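PDB 3IAL: prolyl-tRNA synthetase from Giardia lamblia ATCC 50803, which probably catalyses the ATP-dependent attachment of L-proline to tRNA(Pro), passing through the prolyl-adenylate bound here. Local coordinates for residues V229-Q237 against C510-Y518. Residues are numbered along the deposited sequence; the frame is centred on the assembly and turned at random.
Sequences VMPCGRVLQ and CYMYCAKSY. With PR8 (5'-O-[(R)-hydroxy{[(2S)-pyrrolidin-2-ylcarbonyl]oxy}phosphoryl]adenosine), chain H.
The C-terminal tail of the chain runs beside the start of strand 235-245, in the antiparallel hairpin with strand 222-229 of the class II catalytic core, V235 meeting S517 through a single parallel beta bridge. V235 reaches both neighbours of S517: its N donates to K516 O at 2.8 Å, and its O accepts from Y518 N at 3.1 Å. Beside this bridge the terminal ring of Y518 is packed from several directions. R234 lays CD over one ring face, 4.2 Å from the ring centroid, a CH-pi contact; its CG is anti to the carbonyl carbon (chi1 -58°), and the extended chain crosses the tyrosine at about a right angle, with the guanidinium tilted and at most weakly attracted. C232 brings its sulfur obliquely against the ring, SG to Y518 CE1 3.5 Å, while M230 CG touches CE1 as well. Nearer the backbone, L236 CD1 rests against Y518 CB at 3.6 Å. On the other flank of the bridge, both methyls of V235 pack on A515 CB, CG1 at 3.7 Å.

M230 and C232 belong to the type I beta turn M230-G233 that links strands 222-229 and 235-245; R234 follows it, and M230 N donates to R234 O. Water 1 connects G233 O to K516 N, and water 2 connects S517 OG to Q237 N. Farther out, F24 of helix 24-34 touches the side chain of Y518, and R164 forms a salt bridge with the terminal carboxylate. The tail thus borders the strand that enters the prolyl-adenylate pocket, where Q237 O accepts from O2' of the ligand and Q237 NE2 donates to its O3', each at 3.0 Å.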
# COMPACT_ATOMS: atom_id res chain seq x y z
N VAL B 229 -15.50 14.86 17.44
CA VAL B 229 -15.15 15.42 18.74
C VAL B 229 -13.98 14.65 19.37
O VAL B 229 -14.05 13.43 19.56
CB VAL B 229 -16.33 15.42 19.72
CG1 VAL B 229 -15.90 16.02 21.05
CG2 VAL B 229 -17.51 16.17 19.12
N MET B 230 -12.90 15.38 19.67
CA MET B 230 -11.72 14.82 20.31
C MET B 230 -11.78 15.03 21.82
O MET B 230 -12.56 15.87 22.29
CB MET B 230 -10.47 15.48 19.72
CG MET B 230 -10.29 15.17 18.23
SD MET B 230 -9.67 13.51 17.95
CE MET B 230 -7.97 13.71 18.47
N PRO B 231 -10.97 14.28 22.60
CA PRO B 231 -11.05 14.38 24.07
C PRO B 231 -10.79 15.77 24.65
O PRO B 231 -11.23 16.03 25.76
CB PRO B 231 -9.98 13.38 24.55
CG PRO B 231 -9.83 12.42 23.44
CD PRO B 231 -10.08 13.19 22.17
N CYS B 232 -10.09 16.63 23.92
CA CYS B 232 -9.85 18.02 24.35
C CYS B 232 -11.09 18.91 24.17
O CYS B 232 -11.13 20.00 24.70
CB CYS B 232 -8.68 18.63 23.58
SG CYS B 232 -8.89 18.61 21.75
N GLY B 233 -12.08 18.45 23.40
CA GLY B 233 -13.29 19.23 23.16
C GLY B 233 -13.30 19.98 21.84
O GLY B 233 -14.33 20.55 21.47
N ARG B 234 -12.16 20.01 21.14
CA ARG B 234 -12.13 20.51 19.77
C ARG B 234 -12.60 19.42 18.84
O ARG B 234 -12.54 18.24 19.19
CB ARG B 234 -10.72 20.90 19.34
CG ARG B 234 -10.02 21.94 20.18
CD ARG B 234 -8.73 22.37 19.47
NE ARG B 234 -7.82 23.10 20.34
CZ ARG B 234 -7.05 22.55 21.28
NH1 ARG B 234 -7.08 21.24 21.51
NH2 ARG B 234 -6.25 23.33 22.01
N VAL B 235 -13.07 19.81 17.65
CA VAL B 235 -13.41 18.84 16.60
C VAL B 235 -12.28 18.74 15.57
O VAL B 235 -11.56 19.71 15.31
CB VAL B 235 -14.71 19.21 15.85
CG1 VAL B 235 -15.91 19.17 16.79
CG2 VAL B 235 -14.58 20.58 15.17
N LEU B 236 -12.15 17.56 14.98
CA LEU B 236 -11.16 17.29 13.96
C LEU B 236 -11.88 16.87 12.69
O LEU B 236 -12.63 15.89 12.71
CB LEU B 236 -10.24 16.16 14.45
CG LEU B 236 -9.04 15.80 13.58
CD1 LEU B 236 -8.08 16.98 13.49
CD2 LEU B 236 -8.34 14.56 14.14
N GLN B 237 -11.67 17.58 11.58
CA GLN B 237 -12.25 17.19 10.30
C GLN B 237 -11.51 15.96 9.81
O GLN B 237 -10.33 16.02 9.48
CB GLN B 237 -12.18 18.29 9.24
CG GLN B 237 -12.84 17.89 7.92
CD GLN B 237 -12.65 18.90 6.82
OE1 GLN B 237 -12.83 20.10 7.02
NE2 GLN B 237 -12.29 18.42 5.63
N CYS B 510 -32.43 25.95 9.73
CA CYS B 510 -31.53 24.82 9.95
C CYS B 510 -30.98 24.84 11.38
O CYS B 510 -31.17 25.83 12.10
CB CYS B 510 -30.34 24.88 8.98
SG CYS B 510 -29.20 26.28 9.30
N TYR B 511 -30.31 23.76 11.77
CA TYR B 511 -29.51 23.74 13.00
C TYR B 511 -28.04 23.77 12.62
O TYR B 511 -27.53 22.84 11.99
CB TYR B 511 -29.80 22.50 13.85
CG TYR B 511 -31.26 22.34 14.19
CD1 TYR B 511 -31.84 23.06 15.22
CD2 TYR B 511 -32.06 21.46 13.46
CE1 TYR B 511 -33.19 22.92 15.53
CE2 TYR B 511 -33.40 21.31 13.76
CZ TYR B 511 -33.96 22.03 14.79
OH TYR B 511 -35.29 21.87 15.07
N MET B 512 -27.36 24.85 12.98
CA MET B 512 -25.93 24.95 12.76
C MET B 512 -25.21 24.29 13.93
O MET B 512 -25.77 24.15 15.03
CB MET B 512 -25.48 26.40 12.61
CG MET B 512 -25.75 26.99 11.24
SD MET B 512 -24.90 26.08 9.93
CE MET B 512 -25.18 27.17 8.54
N TYR B 513 -23.98 23.87 13.66
CA TYR B 513 -23.07 23.34 14.65
C TYR B 513 -21.81 24.18 14.70
O TYR B 513 -21.15 24.40 13.67
CB TYR B 513 -22.68 21.90 14.33
CG TYR B 513 -23.80 20.89 14.47
CD1 TYR B 513 -23.86 20.05 15.57
CD2 TYR B 513 -24.77 20.76 13.48
CE1 TYR B 513 -24.87 19.12 15.69
CE2 TYR B 513 -25.78 19.83 13.60
CZ TYR B 513 -25.82 19.00 14.70
OH TYR B 513 -26.83 18.07 14.83
N CYS B 514 -21.46 24.61 15.91
CA CYS B 514 -20.31 25.46 16.14
C CYS B 514 -19.33 24.69 17.02
O CYS B 514 -19.76 23.92 17.89
CB CYS B 514 -20.77 26.76 16.82
SG CYS B 514 -19.53 27.62 17.74
N ALA B 515 -18.04 24.90 16.80
CA ALA B 515 -16.99 24.24 17.58
C ALA B 515 -15.61 24.86 17.38
O ALA B 515 -15.35 25.50 16.36
CB ALA B 515 -16.93 22.75 17.24
N LYS B 516 -14.75 24.65 18.37
CA LYS B 516 -13.32 24.88 18.23
C LYS B 516 -12.75 23.76 17.39
O LYS B 516 -13.03 22.59 17.63
CB LYS B 516 -12.61 24.85 19.58
CG LYS B 516 -12.65 26.14 20.36
CD LYS B 516 -11.49 26.16 21.34
CE LYS B 516 -11.46 27.42 22.18
NZ LYS B 516 -10.07 27.70 22.66
N SER B 517 -11.91 24.12 16.42
CA SER B 517 -11.36 23.17 15.48
C SER B 517 -9.87 23.01 15.70
O SER B 517 -9.23 23.91 16.23
CB SER B 517 -11.61 23.69 14.06
OG SER B 517 -11.12 22.78 13.08
N TYR B 518 -9.35 21.85 15.30
CA TYR B 518 -7.91 21.63 15.15
C TYR B 518 -7.47 22.27 13.84
O TYR B 518 -8.26 22.34 12.90
CB TYR B 518 -7.56 20.14 15.08
CG TYR B 518 -7.27 19.51 16.41
CD1 TYR B 518 -8.26 18.87 17.13
CD2 TYR B 518 -5.99 19.58 16.97
CE1 TYR B 518 -8.00 18.30 18.37
CE2 TYR B 518 -5.72 19.01 18.20
CZ TYR B 518 -6.74 18.37 18.90
OH TYR B 518 -6.49 17.81 20.13
OXT TYR B 518 -6.32 22.72 13.71
C PR8 H . -9.73 16.96 -0.14
N PR8 H . -9.05 16.32 -2.37
O PR8 H . -8.55 17.28 -0.00
P PR8 H . -10.15 17.59 2.23
N1 PR8 H . -2.70 16.58 8.38
C2 PR8 H . -3.38 15.44 8.44
N3 PR8 H . -4.51 15.26 7.76
C4 PR8 H . -5.03 16.23 7.01
C5 PR8 H . -4.36 17.44 6.93
C6 PR8 H . -3.17 17.61 7.64
N6 PR8 H . -2.50 18.76 7.58
N7 PR8 H . -5.05 18.24 6.13
C8 PR8 H . -6.12 17.56 5.71
N9 PR8 H . -6.12 16.33 6.25
CA PR8 H . -10.21 16.34 -1.46
CB PR8 H . -10.61 14.90 -1.21
CD PR8 H . -8.96 14.97 -2.92
CG PR8 H . -9.44 14.08 -1.76
C1' PR8 H . -7.17 15.29 6.00
O10 PR8 H . -10.71 17.12 0.79
O1P PR8 H . -9.69 19.00 2.25
C2' PR8 H . -8.54 15.67 6.62
O2' PR8 H . -9.15 14.51 7.20
O2P PR8 H . -11.37 17.37 3.24
C3' PR8 H . -9.36 16.06 5.42
O3' PR8 H . -10.75 15.90 5.69
C4' PR8 H . -8.87 14.97 4.48
O4' PR8 H . -7.44 15.15 4.57
C5' PR8 H . -9.42 15.23 3.09
O5' PR8 H . -9.02 16.52 2.65
O HOH W 1 -15.48 22.84 20.64
O HOH W 2 -10.37 20.23 12.08